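Local coordinates for protein rhodopsin (Todarodes pacificus, PDB 3AYN) that detects light through a retinal chromophore in the visual system and passes the signal to G proteins that activate phospholipase C, at residues A[47-52]-A[79-84]; A[99-104]-A[184-189]; A[260-265]-A[313-318]; A[275-280]-A[299-304]. All coordinates share one frame; numbering follows the deposited sequence.

Interaction 1. Residues A[47-52]-A[79-84]; sequences IGCGGN and SDFTFS. With PLM (palmitic acid), chain D.
The Phe81 ring lies between a sulfur and a lipid. Cys49 SG sits over one face, 4.3 Å from the ring centroid and 27° off its normal, a Cys sulfur-aromatic contact. The chain of a palmitic acid runs over the opposite face, with PLM C9 there and PLM CC 3.8 Å from Phe81 CE2. CG of Phe81 is anti to the backbone N (chi1 176°), which brings the ring beside Cys49, against its CB and SG. At its edge lies Asn52 CB, and Cys49 O approaches in the ring plane. An alanine at Phe81 would leave the palmitic chain and the Cys49 sulfur without the ring between them and is likely to open a gap there.

Deeper in the interface the contact turns polar. Ser84 OG lies 3.5 Å from Gly48 CA, where the glycine has no side chain to block the approach. Ser84 OG also bonds Asp80 O at 2.8 Å, on the other face of that carbonyl from Ser84 N. Asn52 and Asp80 share no direct hydrogen bond. One water donates to Asn52 OD1 (3.0 Å) and to Asp80 OD1 (2.7 Å), and the amide and carboxylate planes stand 56° apart. Asn52 ND2 also bonds Ala308 O, and Asp80 OD2 bonds Ser122. This water-linked pairing of the helix 1 asparagine with the helix 2 aspartate is a hallmark of the rhodopsin-family transmembrane core.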
loop_
_atom_site.group_PDB
_atom_site.type_symbol
_atom_site.label_atom_id
_atom_site.label_comp_id
_atom_site.label_asym_id
_atom_site.label_seq_id
_atom_site.Cartn_x
_atom_site.Cartn_y
_atom_site.Cartn_z
ATOM N N ILE A 47 10.817 4.273 9.876
ATOM C CA ILE A 47 9.411 4.639 9.979
ATOM C C ILE A 47 8.527 3.528 9.462
ATOM O O ILE A 47 7.536 3.174 10.100
ATOM C CB ILE A 47 9.121 5.937 9.193
ATOM C CG1 ILE A 47 9.893 7.100 9.824
ATOM C CG2 ILE A 47 7.634 6.239 9.191
ATOM C CD1 ILE A 47 9.662 8.431 9.147
ATOM N N GLY A 48 8.890 2.972 8.310
ATOM C CA GLY A 48 8.115 1.889 7.728
ATOM C C GLY A 48 7.999 0.669 8.632
ATOM O O GLY A 48 6.892 0.226 8.964
ATOM N N CYS A 49 9.139 0.115 9.038
ATOM C CA CYS A 49 9.126 -1.056 9.909
ATOM C C CYS A 49 8.523 -0.687 11.263
ATOM O O CYS A 49 7.723 -1.434 11.826
ATOM C CB CYS A 49 10.540 -1.621 10.086
ATOM S SG CYS A 49 11.372 -2.115 8.542
ATOM N N GLY A 50 8.899 0.475 11.781
ATOM C CA GLY A 50 8.362 0.905 13.052
ATOM C C GLY A 50 6.850 1.017 13.003
ATOM O O GLY A 50 6.144 0.349 13.760
ATOM N N GLY A 51 6.352 1.854 12.096
ATOM C CA GLY A 51 4.923 2.055 11.975
ATOM C C GLY A 51 4.123 0.826 11.600
ATOM O O GLY A 51 3.057 0.582 12.161
ATOM N N ASN A 52 4.616 0.043 10.650
ATOM C CA ASN A 52 3.881 -1.145 10.243
ATOM C C ASN A 52 3.890 -2.242 11.303
ATOM O O ASN A 52 2.944 -3.028 11.407
ATOM C CB ASN A 52 4.422 -1.667 8.913
ATOM C CG ASN A 52 4.011 -0.788 7.752
ATOM O OD1 ASN A 52 2.823 -0.518 7.559
ATOM N ND2 ASN A 52 4.989 -0.334 6.974
ATOM N N SER A 79 2.904 -6.361 4.324
ATOM C CA SER A 79 3.378 -6.022 2.994
ATOM C C SER A 79 4.288 -4.801 3.067
ATOM O O SER A 79 5.416 -4.814 2.567
ATOM C CB SER A 79 2.182 -5.721 2.079
ATOM O OG SER A 79 2.587 -5.471 0.746
ATOM N N ASP A 80 3.794 -3.747 3.703
ATOM C CA ASP A 80 4.552 -2.508 3.818
ATOM C C ASP A 80 5.767 -2.639 4.723
ATOM O O ASP A 80 6.779 -1.958 4.528
ATOM C CB ASP A 80 3.634 -1.400 4.303
ATOM C CG ASP A 80 2.591 -1.050 3.286
ATOM O OD1 ASP A 80 1.632 -0.332 3.638
ATOM O OD2 ASP A 80 2.734 -1.489 2.124
ATOM N N PHE A 81 5.668 -3.512 5.719
ATOM C CA PHE A 81 6.782 -3.739 6.624
ATOM C C PHE A 81 7.961 -4.309 5.827
ATOM O O PHE A 81 9.062 -3.750 5.837
ATOM C CB PHE A 81 6.400 -4.734 7.722
ATOM C CG PHE A 81 7.545 -5.088 8.628
ATOM C CD1 PHE A 81 7.893 -4.264 9.685
ATOM C CD2 PHE A 81 8.328 -6.213 8.369
ATOM C CE1 PHE A 81 9.006 -4.550 10.464
ATOM C CE2 PHE A 81 9.441 -6.505 9.142
ATOM C CZ PHE A 81 9.782 -5.677 10.189
ATOM N N THR A 82 7.706 -5.422 5.133
ATOM C CA THR A 82 8.704 -6.126 4.328
ATOM C C THR A 82 9.274 -5.263 3.205
ATOM O O THR A 82 10.446 -5.390 2.846
ATOM C CB THR A 82 8.107 -7.431 3.702
ATOM O OG1 THR A 82 7.285 -8.100 4.665
ATOM C CG2 THR A 82 9.214 -8.392 3.267
ATOM N N PHE A 83 8.443 -4.397 2.638
ATOM C CA PHE A 83 8.907 -3.520 1.569
ATOM C C PHE A 83 9.954 -2.564 2.138
ATOM O O PHE A 83 11.061 -2.430 1.605
ATOM C CB PHE A 83 7.750 -2.700 0.998
ATOM C CG PHE A 83 8.104 -1.953 -0.244
ATOM C CD1 PHE A 83 7.744 -2.450 -1.489
ATOM C CD2 PHE A 83 8.822 -0.763 -0.180
ATOM C CE1 PHE A 83 8.094 -1.777 -2.658
ATOM C CE2 PHE A 83 9.178 -0.075 -1.344
ATOM C CZ PHE A 83 8.811 -0.589 -2.586
ATOM N N SER A 84 9.590 -1.922 3.243
ATOM C CA SER A 84 10.452 -0.963 3.909
ATOM C C SER A 84 11.747 -1.600 4.405
ATOM O O SER A 84 12.813 -0.985 4.335
ATOM C CB SER A 84 9.693 -0.323 5.080
ATOM O OG SER A 84 8.468 0.250 4.648
HETATM C C1 PLM D . 1.968 -13.611 17.631
HETATM O O2 PLM D . 2.401 -13.885 18.735
HETATM C C2 PLM D . 1.979 -12.155 17.178
HETATM C C3 PLM D . 2.190 -11.991 15.671
HETATM C C4 PLM D . 3.225 -10.912 15.403
HETATM C C5 PLM D . 3.583 -10.831 13.951
HETATM C C6 PLM D . 4.613 -9.746 13.765
HETATM C C7 PLM D . 5.342 -9.918 12.449
HETATM C C8 PLM D . 6.408 -8.828 12.229
HETATM C C9 PLM D . 7.044 -8.919 10.834
HETATM C CA PLM D . 8.286 -9.790 10.803
HETATM C CB PLM D . 8.372 -10.547 9.489
HETATM C CC PLM D . 9.673 -10.270 8.760
HETATM C CD PLM D . 9.731 -11.038 7.456
HETATM C CE PLM D . 10.723 -10.404 6.508
HETATM C CF PLM D . 11.709 -11.418 5.949
HETATM C CG PLM D . 12.713 -10.779 4.988
HETATM O O HOH W 1 0.367 -1.056 5.862
#

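Interaction 2. Residues A[99-104]-A[184-189]; sequences KKWIFG and CNCSFD. With RET (retinal), chain C.
Trp101 and Cys184 bring their CA atoms to 5.0 Å where the loop after helix 91-97 passes the start of the 184-189 segment, and no hydrogen bond joins the two backbones. A chi1 of 174° lays the Trp101 indole beside residues 184-186. Cys186 SG stands over the six-membered ring in a sulfur-aromatic contact, 4.5 Å from its centroid and only 9° off the normal. Cys184 O comes to the indole edge, in plane, 3.8 Å from Trp101 CE3. The indole N-H is used within its own loop. Trp101 NE1 donates to Gly104 O at 2.9 Å, nearly straight at 168°, from above the carbonyl plane. Farther along, Ser187 OG lies 3.3 Å from RET C12, and Phe188 CD2 is 3.6 Å from RET C9. Cys186 is also disulfide-bonded to Cys108, near the extracellular start of helix 104-138. The chemistry implies a disulfide sulfur held by Cys108 and packed against the indole, in the extracellular loop that covers retinal.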
loop_
_atom_site.group_PDB
_atom_site.type_symbol
_atom_site.label_atom_id
_atom_site.label_comp_id
_atom_site.label_asym_id
_atom_site.label_seq_id
_atom_site.Cartn_x
_atom_site.Cartn_y
_atom_site.Cartn_z
ATOM N N LYS A 99 28.410 4.227 -2.870
ATOM C CA LYS A 99 28.217 4.629 -4.249
ATOM C C LYS A 99 28.329 3.405 -5.160
ATOM O O LYS A 99 28.839 3.485 -6.277
ATOM C CB LYS A 99 29.265 5.688 -4.596
ATOM C CG LYS A 99 29.168 6.911 -3.676
ATOM C CD LYS A 99 30.519 7.547 -3.364
ATOM C CE LYS A 99 31.204 8.081 -4.604
ATOM N NZ LYS A 99 32.458 8.813 -4.255
ATOM N N LYS A 100 27.831 2.270 -4.665
ATOM C CA LYS A 100 27.863 1.017 -5.417
ATOM C C LYS A 100 27.059 -0.096 -4.744
ATOM O O LYS A 100 27.012 -0.174 -3.520
ATOM C CB LYS A 100 29.313 0.556 -5.595
ATOM C CG LYS A 100 29.457 -0.641 -6.517
ATOM C CD LYS A 100 30.885 -0.766 -7.006
ATOM C CE LYS A 100 31.290 0.477 -7.790
ATOM N NZ LYS A 100 30.346 0.735 -8.916
ATOM N N TRP A 101 26.416 -0.935 -5.561
ATOM C CA TRP A 101 25.627 -2.073 -5.070
ATOM C C TRP A 101 26.597 -3.228 -4.897
ATOM O O TRP A 101 26.954 -3.910 -5.862
ATOM C CB TRP A 101 24.521 -2.463 -6.066
ATOM C CG TRP A 101 23.755 -3.730 -5.683
ATOM C CD1 TRP A 101 24.070 -5.023 -6.018
ATOM C CD2 TRP A 101 22.554 -3.809 -4.897
ATOM N NE1 TRP A 101 23.144 -5.891 -5.498
ATOM C CE2 TRP A 101 22.203 -5.176 -4.803
ATOM C CE3 TRP A 101 21.741 -2.857 -4.264
ATOM C CZ2 TRP A 101 21.067 -5.614 -4.098
ATOM C CZ3 TRP A 101 20.612 -3.294 -3.564
ATOM C CH2 TRP A 101 20.293 -4.662 -3.490
ATOM N N ILE A 102 27.015 -3.432 -3.654
ATOM C CA ILE A 102 27.980 -4.465 -3.293
ATOM C C ILE A 102 27.391 -5.784 -2.841
ATOM O O ILE A 102 28.112 -6.583 -2.252
ATOM C CB ILE A 102 28.852 -3.994 -2.129
ATOM C CG1 ILE A 102 27.928 -3.535 -0.992
ATOM C CG2 ILE A 102 29.795 -2.892 -2.583
ATOM C CD1 ILE A 102 28.539 -3.561 0.384
ATOM N N PHE A 103 26.115 -6.040 -3.115
ATOM C CA PHE A 103 25.496 -7.274 -2.634
ATOM C C PHE A 103 25.240 -8.397 -3.617
ATOM O O PHE A 103 24.578 -9.377 -3.272
ATOM C CB PHE A 103 24.207 -6.930 -1.883
ATOM C CG PHE A 103 24.430 -6.029 -0.702
ATOM C CD1 PHE A 103 25.141 -6.487 0.409
ATOM C CD2 PHE A 103 23.987 -4.706 -0.719
ATOM C CE1 PHE A 103 25.414 -5.643 1.481
ATOM C CE2 PHE A 103 24.253 -3.851 0.346
ATOM C CZ PHE A 103 24.971 -4.320 1.452
ATOM N N GLY A 104 25.770 -8.278 -4.829
ATOM C CA GLY A 104 25.584 -9.325 -5.822
ATOM C C GLY A 104 24.270 -9.328 -6.586
ATOM O O GLY A 104 23.292 -8.684 -6.196
ATOM N N CYS A 184 22.060 1.907 -7.196
ATOM C CA CYS A 184 22.206 1.524 -5.793
ATOM C C CYS A 184 20.964 0.867 -5.234
ATOM O O CYS A 184 20.779 0.785 -4.024
ATOM C CB CYS A 184 22.584 2.723 -4.941
ATOM S SG CYS A 184 24.291 3.173 -5.200
ATOM N N ASN A 185 20.101 0.431 -6.136
ATOM C CA ASN A 185 18.902 -0.281 -5.759
ATOM C C ASN A 185 18.489 -0.986 -7.042
ATOM O O ASN A 185 19.017 -0.687 -8.118
ATOM C CB ASN A 185 17.818 0.666 -5.238
ATOM C CG ASN A 185 17.122 1.436 -6.339
ATOM O OD1 ASN A 185 17.602 2.488 -6.781
ATOM N ND2 ASN A 185 15.985 0.910 -6.800
ATOM N N CYS A 186 17.573 -1.937 -6.940
ATOM C CA CYS A 186 17.149 -2.676 -8.114
ATOM C C CYS A 186 15.654 -2.558 -8.362
ATOM O O CYS A 186 14.913 -2.067 -7.516
ATOM C CB CYS A 186 17.598 -4.140 -7.965
ATOM S SG CYS A 186 19.408 -4.296 -8.179
ATOM N N SER A 187 15.230 -2.973 -9.549
ATOM C CA SER A 187 13.825 -2.935 -9.945
ATOM C C SER A 187 13.733 -3.748 -11.231
ATOM O O SER A 187 14.705 -4.398 -11.616
ATOM C CB SER A 187 13.372 -1.491 -10.199
ATOM O OG SER A 187 11.976 -1.422 -10.447
ATOM N N PHE A 188 12.576 -3.720 -11.892
ATOM C CA PHE A 188 12.420 -4.464 -13.140
ATOM C C PHE A 188 12.993 -3.675 -14.311
ATOM O O PHE A 188 13.128 -2.457 -14.239
ATOM C CB PHE A 188 10.946 -4.813 -13.389
ATOM C CG PHE A 188 10.067 -3.633 -13.664
ATOM C CD1 PHE A 188 9.615 -3.376 -14.954
ATOM C CD2 PHE A 188 9.659 -2.798 -12.633
ATOM C CE1 PHE A 188 8.759 -2.303 -15.219
ATOM C CE2 PHE A 188 8.803 -1.721 -12.883
ATOM C CZ PHE A 188 8.351 -1.472 -14.183
ATOM N N ASP A 189 13.353 -4.377 -15.379
ATOM C CA ASP A 189 13.933 -3.739 -16.558
ATOM C C ASP A 189 12.866 -3.124 -17.465
ATOM O O ASP A 189 12.113 -3.837 -18.131
ATOM C CB ASP A 189 14.768 -4.759 -17.338
ATOM C CG ASP A 189 15.539 -4.135 -18.476
ATOM O OD1 ASP A 189 15.739 -2.904 -18.472
ATOM O OD2 ASP A 189 15.963 -4.880 -19.378
HETATM C C1 RET C . 4.243 -0.604 -11.602
HETATM C C2 RET C . 3.138 0.482 -11.452
HETATM C C3 RET C . 2.967 1.072 -10.070
HETATM C C4 RET C . 2.783 -0.015 -9.019
HETATM C C5 RET C . 3.834 -1.114 -9.074
HETATM C C6 RET C . 4.515 -1.399 -10.243
HETATM C C7 RET C . 5.574 -2.512 -10.306
HETATM C C8 RET C . 6.767 -2.546 -9.705
HETATM C C9 RET C . 7.806 -3.599 -9.686
HETATM C C10 RET C . 8.969 -3.461 -9.032
HETATM C C11 RET C . 9.402 -2.300 -8.324
HETATM C C12 RET C . 10.523 -2.125 -7.584
HETATM C C13 RET C . 10.899 -0.889 -6.958
HETATM C C14 RET C . 12.030 -0.815 -6.177
HETATM C C15 RET C . 12.458 0.393 -5.528
HETATM C C16 RET C . 3.768 -1.547 -12.712
HETATM C C17 RET C . 5.540 0.057 -12.102
HETATM C C18 RET C . 4.000 -1.795 -7.751
HETATM C C19 RET C . 7.529 -4.904 -10.405
HETATM C C20 RET C . 10.007 0.326 -7.178
#

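Interaction 3. Residues A[260-265]-A[313-318]; sequences AKISIV and MIYSVS
Ile262 of helix 6 packs against Tyr315, the tyrosine of the NPxxY motif at the cytoplasmic end of helix 7. The two side chains cross at about a right angle, and Ile262 CG2 rests 4.0 Å from Tyr315 CD2. Ile262 divides its branches between two partners. CG2 is anti to the backbone N and meets Tyr315, while CG1, beside that N (chi1 -56°), lies 3.7 Å from Ser318 OG. CG2 also approaches Ile314 CG2 at 4.3 Å. With a glycine in place of Ile262, the Tyr315 ring and Ser318 OG would probably lose their apolar neighbour. In class A receptors this is the region where helices 6 and 7 shift on activation. The two segments run antiparallel at 150°, with axes 10.6 Å apart. Side chains alone bridge that distance, with no hydrogen bond across. Toward the surface, Val265 CG1 reaches Ile314 CD1 at 4.2 Å. Ser318 OG donates to Ile314 O at 3.0 Å, and Ser318 O accepts from Arg258.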
loop_
_atom_site.group_PDB
_atom_site.type_symbol
_atom_site.label_atom_id
_atom_site.label_comp_id
_atom_site.label_asym_id
_atom_site.label_seq_id
_atom_site.Cartn_x
_atom_site.Cartn_y
_atom_site.Cartn_z
ATOM N N ALA A 260 -14.280 3.569 5.410
ATOM C CA ALA A 260 -14.307 3.554 3.949
ATOM C C ALA A 260 -13.524 4.765 3.467
ATOM O O ALA A 260 -12.751 4.685 2.503
ATOM C CB ALA A 260 -15.735 3.620 3.449
ATOM N N LYS A 261 -13.722 5.887 4.146
ATOM C CA LYS A 261 -13.009 7.103 3.798
ATOM C C LYS A 261 -11.519 6.822 3.911
ATOM O O LYS A 261 -10.768 7.015 2.951
ATOM C CB LYS A 261 -13.397 8.246 4.736
ATOM C CG LYS A 261 -14.650 8.997 4.323
ATOM C CD LYS A 261 -14.998 10.042 5.370
ATOM C CE LYS A 261 -16.188 10.900 4.944
ATOM N NZ LYS A 261 -17.432 10.100 4.708
ATOM N N ILE A 262 -11.091 6.354 5.083
ATOM C CA ILE A 262 -9.686 6.022 5.309
ATOM C C ILE A 262 -9.128 5.199 4.147
ATOM O O ILE A 262 -8.075 5.526 3.590
ATOM C CB ILE A 262 -9.497 5.196 6.601
ATOM C CG1 ILE A 262 -10.088 5.951 7.793
ATOM C CG2 ILE A 262 -8.003 4.928 6.837
ATOM C CD1 ILE A 262 -10.025 5.182 9.093
ATOM N N SER A 263 -9.837 4.128 3.789
ATOM C CA SER A 263 -9.427 3.252 2.697
ATOM C C SER A 263 -9.058 4.037 1.454
ATOM O O SER A 263 -8.048 3.754 0.806
ATOM C CB SER A 263 -10.545 2.278 2.334
ATOM O OG SER A 263 -10.626 1.219 3.268
ATOM N N ILE A 264 -9.885 5.020 1.119
ATOM C CA ILE A 264 -9.651 5.844 -0.058
ATOM C C ILE A 264 -8.398 6.697 0.075
ATOM O O ILE A 264 -7.662 6.870 -0.890
ATOM C CB ILE A 264 -10.887 6.746 -0.363
ATOM C CG1 ILE A 264 -11.951 5.919 -1.088
ATOM C CG2 ILE A 264 -10.489 7.952 -1.209
ATOM C CD1 ILE A 264 -13.271 6.624 -1.244
ATOM N N VAL A 265 -8.139 7.227 1.262
ATOM C CA VAL A 265 -6.949 8.050 1.435
ATOM C C VAL A 265 -5.663 7.237 1.249
ATOM O O VAL A 265 -4.725 7.702 0.598
ATOM C CB VAL A 265 -6.915 8.722 2.823
ATOM C CG1 VAL A 265 -5.626 9.517 2.986
ATOM C CG2 VAL A 265 -8.110 9.636 2.974
ATOM N N MET A 313 0.793 6.060 9.663
ATOM C CA MET A 313 0.627 7.438 10.096
ATOM C C MET A 313 -0.778 7.947 9.749
ATOM O O MET A 313 -1.366 8.725 10.499
ATOM C CB MET A 313 1.710 8.310 9.457
ATOM C CG MET A 313 3.097 7.716 9.615
ATOM S SD MET A 313 4.423 8.853 9.239
ATOM C CE MET A 313 4.567 8.662 7.457
ATOM N N ILE A 314 -1.319 7.495 8.621
ATOM C CA ILE A 314 -2.662 7.889 8.198
ATOM C C ILE A 314 -3.650 7.377 9.244
ATOM O O ILE A 314 -4.528 8.112 9.705
ATOM C CB ILE A 314 -3.008 7.280 6.810
ATOM C CG1 ILE A 314 -2.211 7.985 5.713
ATOM C CG2 ILE A 314 -4.481 7.400 6.526
ATOM C CD1 ILE A 314 -2.316 7.317 4.356
ATOM N N TYR A 315 -3.493 6.107 9.613
ATOM C CA TYR A 315 -4.340 5.457 10.615
ATOM C C TYR A 315 -4.291 6.192 11.955
ATOM O O TYR A 315 -5.323 6.428 12.588
ATOM C CB TYR A 315 -3.869 4.026 10.867
ATOM C CG TYR A 315 -3.999 3.062 9.708
ATOM C CD1 TYR A 315 -2.974 2.154 9.431
ATOM C CD2 TYR A 315 -5.155 3.004 8.932
ATOM C CE1 TYR A 315 -3.089 1.209 8.417
ATOM C CE2 TYR A 315 -5.281 2.055 7.911
ATOM C CZ TYR A 315 -4.241 1.163 7.661
ATOM O OH TYR A 315 -4.346 0.237 6.652
ATOM N N SER A 316 -3.079 6.542 12.379
ATOM C CA SER A 316 -2.864 7.205 13.658
ATOM C C SER A 316 -3.565 8.542 13.840
ATOM O O SER A 316 -3.747 8.991 14.972
ATOM C CB SER A 316 -1.365 7.385 13.910
ATOM O OG SER A 316 -0.824 8.381 13.069
ATOM N N VAL A 317 -3.958 9.182 12.744
ATOM C CA VAL A 317 -4.637 10.474 12.841
ATOM C C VAL A 317 -6.117 10.416 12.465
ATOM O O VAL A 317 -6.819 11.421 12.574
ATOM C CB VAL A 317 -3.966 11.551 11.944
ATOM C CG1 VAL A 317 -2.511 11.717 12.321
ATOM C CG2 VAL A 317 -4.100 11.177 10.485
ATOM N N SER A 318 -6.602 9.248 12.045
ATOM C CA SER A 318 -7.997 9.131 11.629
ATOM C C SER A 318 -8.721 7.876 12.076
ATOM O O SER A 318 -9.945 7.811 11.981
ATOM C CB SER A 318 -8.084 9.208 10.108
ATOM O OG SER A 318 -7.524 8.047 9.519
#

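Interaction 4. Residues A[275-280]-A[299-304]; sequences SPYAVV and LPVMFA. With RET (retinal), chain C.
Tyr277 and Val301 form the tight side of this contact. Their side chains lie alongside one another and point the same way, the Tyr277 ring being extended away from its own backbone N (chi1 -178°) to run beside the valine. Val301 CG2 sits over the Tyr277 ring face in a CH-pi contact, 3.9 Å from the centroid, offset toward the rim. Tyr277 CB lies 3.6 Å from Pro300 O. The same Val301 methyl is 3.7 Å from RET C15, while Tyr277 CE1 is 4.0 Å from RET C20. Both residues therefore line the retinal pocket, and Lys305, which carries the chromophore, follows this segment directly. Tyr277 OH hydrogen-bonds Glu180. Both helices are kinked here, at Pro276 of the helix 6 CWxP-type motif and at Pro300 in helix 7. Each proline lacks a backbone N-H to bond the turn before. The segments cross at -143°. The outer side is looser. Val280 CG2 meets Pro300 CG at 4.3 Å. Phe303, on the surface and perhaps facing lipid, only skirts the other helix.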
loop_
_atom_site.group_PDB
_atom_site.type_symbol
_atom_site.label_atom_id
_atom_site.label_comp_id
_atom_site.label_asym_id
_atom_site.label_seq_id
_atom_site.Cartn_x
_atom_site.Cartn_y
_atom_site.Cartn_z
ATOM N N SER A 275 2.286 6.287 -9.277
ATOM C CA SER A 275 2.011 6.767 -10.625
ATOM C C SER A 275 3.148 7.527 -11.298
ATOM O O SER A 275 3.403 7.338 -12.486
ATOM C CB SER A 275 0.734 7.597 -10.620
ATOM O OG SER A 275 -0.379 6.759 -10.331
ATOM N N PRO A 276 3.843 8.405 -10.565
ATOM C CA PRO A 276 4.944 9.126 -11.221
ATOM C C PRO A 276 5.984 8.149 -11.803
ATOM O O PRO A 276 6.233 8.125 -13.016
ATOM C CB PRO A 276 5.516 9.976 -10.092
ATOM C CG PRO A 276 4.312 10.259 -9.246
ATOM C CD PRO A 276 3.572 8.947 -9.223
ATOM N N TYR A 277 6.579 7.341 -10.923
ATOM C CA TYR A 277 7.592 6.354 -11.297
ATOM C C TYR A 277 7.082 5.483 -12.436
ATOM O O TYR A 277 7.798 5.235 -13.415
ATOM C CB TYR A 277 7.946 5.473 -10.085
ATOM C CG TYR A 277 9.021 4.445 -10.355
ATOM C CD1 TYR A 277 8.703 3.081 -10.486
ATOM C CD2 TYR A 277 10.358 4.839 -10.524
ATOM C CE1 TYR A 277 9.685 2.138 -10.780
ATOM C CE2 TYR A 277 11.352 3.910 -10.818
ATOM C CZ TYR A 277 11.012 2.564 -10.944
ATOM O OH TYR A 277 12.013 1.657 -11.228
ATOM N N ALA A 278 5.846 5.021 -12.304
ATOM C CA ALA A 278 5.228 4.195 -13.329
ATOM C C ALA A 278 5.379 4.879 -14.678
ATOM O O ALA A 278 5.843 4.280 -15.647
ATOM C CB ALA A 278 3.749 3.998 -13.021
ATOM N N VAL A 279 4.988 6.146 -14.722
ATOM C CA VAL A 279 5.055 6.938 -15.935
ATOM C C VAL A 279 6.479 7.017 -16.478
ATOM O O VAL A 279 6.703 6.763 -17.659
ATOM C CB VAL A 279 4.468 8.355 -15.677
ATOM C CG1 VAL A 279 4.796 9.299 -16.826
ATOM C CG2 VAL A 279 2.950 8.254 -15.508
ATOM N N VAL A 280 7.441 7.354 -15.622
ATOM C CA VAL A 280 8.831 7.444 -16.058
ATOM C C VAL A 280 9.289 6.135 -16.672
ATOM O O VAL A 280 10.110 6.115 -17.579
ATOM C CB VAL A 280 9.778 7.743 -14.896
ATOM C CG1 VAL A 280 11.198 7.880 -15.426
ATOM C CG2 VAL A 280 9.341 9.006 -14.180
ATOM N N LEU A 299 14.721 10.065 -8.225
ATOM C CA LEU A 299 13.820 10.834 -7.374
ATOM C C LEU A 299 12.377 10.325 -7.347
ATOM O O LEU A 299 11.717 10.367 -6.302
ATOM C CB LEU A 299 13.863 12.314 -7.765
ATOM C CG LEU A 299 14.841 13.213 -6.988
ATOM C CD1 LEU A 299 16.292 12.744 -7.126
ATOM C CD2 LEU A 299 14.704 14.624 -7.514
ATOM N N PRO A 300 11.852 9.860 -8.496
ATOM C CA PRO A 300 10.471 9.361 -8.466
ATOM C C PRO A 300 10.368 7.948 -7.863
ATOM O O PRO A 300 9.292 7.542 -7.414
ATOM C CB PRO A 300 10.053 9.409 -9.937
ATOM C CG PRO A 300 10.902 10.520 -10.493
ATOM C CD PRO A 300 12.241 10.213 -9.871
ATOM N N VAL A 301 11.476 7.200 -7.853
ATOM C CA VAL A 301 11.457 5.849 -7.269
ATOM C C VAL A 301 11.502 5.980 -5.752
ATOM O O VAL A 301 10.886 5.189 -5.032
ATOM C CB VAL A 301 12.653 4.929 -7.762
ATOM C CG1 VAL A 301 13.950 5.259 -7.038
ATOM C CG2 VAL A 301 12.297 3.456 -7.547
ATOM N N MET A 302 12.222 6.984 -5.263
ATOM C CA MET A 302 12.295 7.212 -3.823
ATOM C C MET A 302 10.889 7.532 -3.301
ATOM O O MET A 302 10.446 6.989 -2.285
ATOM C CB MET A 302 13.247 8.366 -3.509
ATOM C CG MET A 302 14.638 8.147 -4.052
ATOM S SD MET A 302 15.209 6.491 -3.668
ATOM C CE MET A 302 16.170 6.806 -2.215
ATOM N N PHE A 303 10.195 8.409 -4.018
ATOM C CA PHE A 303 8.844 8.807 -3.664
ATOM C C PHE A 303 7.980 7.550 -3.611
ATOM O O PHE A 303 7.173 7.375 -2.695
ATOM C CB PHE A 303 8.300 9.779 -4.718
ATOM C CG PHE A 303 7.056 10.505 -4.296
ATOM C CD1 PHE A 303 7.090 11.414 -3.243
ATOM C CD2 PHE A 303 5.839 10.266 -4.937
ATOM C CE1 PHE A 303 5.928 12.078 -2.829
ATOM C CE2 PHE A 303 4.667 10.925 -4.531
ATOM C CZ PHE A 303 4.713 11.832 -3.475
ATOM N N ALA A 304 8.159 6.671 -4.589
ATOM C CA ALA A 304 7.386 5.429 -4.638
ATOM C C ALA A 304 7.724 4.509 -3.463
ATOM O O ALA A 304 6.828 4.001 -2.784
ATOM C CB ALA A 304 7.619 4.701 -5.970
HETATM C C1 RET C . 4.243 -0.604 -11.602
HETATM C C2 RET C . 3.138 0.482 -11.452
HETATM C C3 RET C . 2.967 1.072 -10.070
HETATM C C4 RET C . 2.783 -0.015 -9.019
HETATM C C5 RET C . 3.834 -1.114 -9.074
HETATM C C6 RET C . 4.515 -1.399 -10.243
HETATM C C7 RET C . 5.574 -2.512 -10.306
HETATM C C8 RET C . 6.767 -2.546 -9.705
HETATM C C9 RET C . 7.806 -3.599 -9.686
HETATM C C10 RET C . 8.969 -3.461 -9.032
HETATM C C11 RET C . 9.402 -2.300 -8.324
HETATM C C12 RET C . 10.523 -2.125 -7.584
HETATM C C13 RET C . 10.899 -0.889 -6.958
HETATM C C14 RET C . 12.030 -0.815 -6.177
HETATM C C15 RET C . 12.458 0.393 -5.528
HETATM C C16 RET C . 3.768 -1.547 -12.712
HETATM C C17 RET C . 5.540 0.057 -12.102
HETATM C C18 RET C . 4.000 -1.795 -7.751
HETATM C C19 RET C . 7.529 -4.904 -10.405
HETATM C C20 RET C . 10.007 0.326 -7.178
#

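How the interactions relate
Along the chain interaction 1 comes first and interaction 2 follows. Interaction 4 falls within the span bounded by the two segments of interaction 3. Both of these use helix 246-286, paired with helix 294-306 at interaction 4 and helix 311-318 at interaction 3; their centres are 22 Å apart. Interactions 2 and 4 lie on the same side of the chain's centre and both touch retinal. They meet where Ser187 OG and Tyr277 OH form a probable hydrogen bond at 3.2 Å. Interaction 1 touches interaction 3 through Ile47 and Met313. Interactions 2 and 3 are 33 Å apart between centres. The set thus runs from the extracellular lid through the chromophore pocket to the cytoplasmic end.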